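PDB 1C3C: protein (adenylosuccinate lyase) from Thermotoga maritima, which catalyses the cleavage of adenylosuccinate to AMP and fumarate and, as a dual-activity enzyme, the related fumarate-releasing step earlier in de novo purine biosynthesis. Local coordinates for residues C120-L123 with W124-N128. Sequence-based numbering, arbitrary orientation.
Sequences CDVL and WEVAN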
loop_
_atom_site.group_PDB
_atom_site.type_symbol
_atom_site.label_atom_id
_atom_site.label_comp_id
_atom_site.label_asym_id
_atom_site.label_seq_id
_atom_site.Cartn_x
_atom_site.Cartn_y
_atom_site.Cartn_z
ATOM N N CYS A 120 28.361 -4.630 0.682
ATOM C CA CYS A 120 29.083 -3.861 -0.320
ATOM C C CYS A 120 30.471 -4.432 -0.580
ATOM O O CYS A 120 30.946 -4.507 -1.728
ATOM C CB CYS A 120 29.209 -2.390 0.196
ATOM S SG CYS A 120 27.652 -1.482 0.053
ATOM N N ASP A 121 31.179 -4.807 0.510
ATOM C CA ASP A 121 32.531 -5.352 0.337
ATOM C C ASP A 121 32.485 -6.617 -0.532
ATOM O O ASP A 121 33.324 -6.814 -1.417
ATOM C CB ASP A 121 33.180 -5.663 1.683
ATOM C CG ASP A 121 33.537 -4.433 2.507
ATOM O OD1 ASP A 121 33.666 -3.303 1.990
ATOM O OD2 ASP A 121 33.669 -4.613 3.744
ATOM N N VAL A 122 31.519 -7.482 -0.264
ATOM C CA VAL A 122 31.345 -8.712 -1.043
ATOM C C VAL A 122 31.016 -8.401 -2.494
ATOM O O VAL A 122 31.562 -9.022 -3.425
ATOM C CB VAL A 122 30.270 -9.597 -0.404
ATOM C CG1 VAL A 122 29.792 -10.689 -1.357
ATOM C CG2 VAL A 122 30.831 -10.237 0.887
ATOM N N LEU A 123 30.101 -7.452 -2.704
ATOM C CA LEU A 123 29.753 -7.061 -4.075
ATOM C C LEU A 123 30.948 -6.480 -4.831
ATOM O O LEU A 123 31.093 -6.832 -6.015
ATOM C CB LEU A 123 28.601 -6.053 -4.035
ATOM C CG LEU A 123 27.246 -6.666 -3.602
ATOM C CD1 LEU A 123 26.267 -5.581 -3.158
ATOM C CD2 LEU A 123 26.598 -7.399 -4.771
ATOM N N TRP A 124 31.769 -5.653 -4.157
ATOM C CA TRP A 124 32.950 -5.128 -4.852
ATOM C C TRP A 124 33.894 -6.264 -5.239
ATOM O O TRP A 124 34.437 -6.264 -6.375
ATOM C CB TRP A 124 33.676 -4.170 -3.921
ATOM C CG TRP A 124 34.915 -3.533 -4.496
ATOM C CD1 TRP A 124 36.202 -3.766 -4.082
ATOM C CD2 TRP A 124 35.006 -2.589 -5.563
ATOM N NE1 TRP A 124 37.090 -3.006 -4.832
ATOM C CE2 TRP A 124 36.360 -2.270 -5.749
ATOM C CE3 TRP A 124 34.050 -1.991 -6.398
ATOM C CZ2 TRP A 124 36.787 -1.381 -6.736
ATOM C CZ3 TRP A 124 34.463 -1.103 -7.372
ATOM C CH2 TRP A 124 35.837 -0.806 -7.561
ATOM N N GLU A 125 34.138 -7.200 -4.313
ATOM C CA GLU A 125 35.009 -8.356 -4.603
ATOM C C GLU A 125 34.486 -9.141 -5.810
ATOM O O GLU A 125 35.261 -9.505 -6.689
ATOM C CB GLU A 125 35.109 -9.281 -3.380
ATOM C CG GLU A 125 36.116 -10.406 -3.437
ATOM C CD GLU A 125 36.048 -11.382 -2.269
ATOM O OE1 GLU A 125 36.745 -12.438 -2.275
ATOM O OE2 GLU A 125 35.268 -11.142 -1.303
ATOM N N VAL A 126 33.181 -9.431 -5.845
ATOM C CA VAL A 126 32.632 -10.263 -6.914
ATOM C C VAL A 126 32.615 -9.471 -8.201
ATOM O O VAL A 126 32.992 -10.006 -9.254
ATOM C CB VAL A 126 31.226 -10.784 -6.534
ATOM C CG1 VAL A 126 30.481 -11.418 -7.733
ATOM C CG2 VAL A 126 31.337 -11.800 -5.391
ATOM N N ALA A 127 32.277 -8.176 -8.164
ATOM C CA ALA A 127 32.293 -7.410 -9.429
ATOM C C ALA A 127 33.721 -7.404 -9.992
ATOM O O ALA A 127 33.859 -7.561 -11.217
ATOM C CB ALA A 127 31.841 -5.971 -9.235
ATOM N N ASN A 128 34.728 -7.193 -9.127
ATOM C CA ASN A 128 36.097 -7.221 -9.711
ATOM C C ASN A 128 36.520 -8.586 -10.203
ATOM O O ASN A 128 37.299 -8.713 -11.195
ATOM C CB ASN A 128 37.083 -6.666 -8.667
ATOM C CG ASN A 128 37.012 -5.153 -8.730
ATOM O OD1 ASN A 128 37.727 -4.490 -9.482
ATOM N ND2 ASN A 128 36.126 -4.567 -7.941
HETATM O O HOH W 1 32.960 -11.792 -2.224
#
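Val122 and Val126 sit one turn apart on the long α-helix 93-129, part of the elongated helical bundle of the fumarase/aspartase superfamily, and illustrate how successive turns of a bundle helix are joined through the backbone while their side chains face other parts of the fold. Val126 N donates to Val122 O at 2.9 Å, and Val126 CG2, beside its own backbone N, rests against that same oxygen at 3.4 Å. Their side chains meet loosely, Val122 CG1 lying 4.5 Å from Val126 CG2; Val122 packs on Thr327, Val330 and Arg331 of helix 303-332, and Val126 on Met333. The same i to i+4 pattern continues on either side, with Trp124 N donating to Cys120 O, Glu125 N to Asp121 O and Ala127 N to Leu123 O. On another side, Trp124 directs its indole away from the preceding turn, CG anti to the backbone N (chi1 -180°), toward Tyr157 and Leu154 of helix 149-173. From the next turn Asn128 reaches one face of this ring: its ND2 stands 3.1 Å above the indole plane, over its centre, while donating almost straight (174°) to Trp124 O at 2.9 Å. That oxygen therefore accepts two bonds, from Asn128 ND2 and Asn128 N, which approach from opposite faces of its plane, and the side-chain bond fixes the rotation of the amide against the ring. Toward solvent, Glu125 extends fully, its OE1 in a salt bridge with Arg129. Its other oxygen turns back along the helix, where a water makes weak bonds to both Val122 O and, at 2.6 Å, Glu125 OE2.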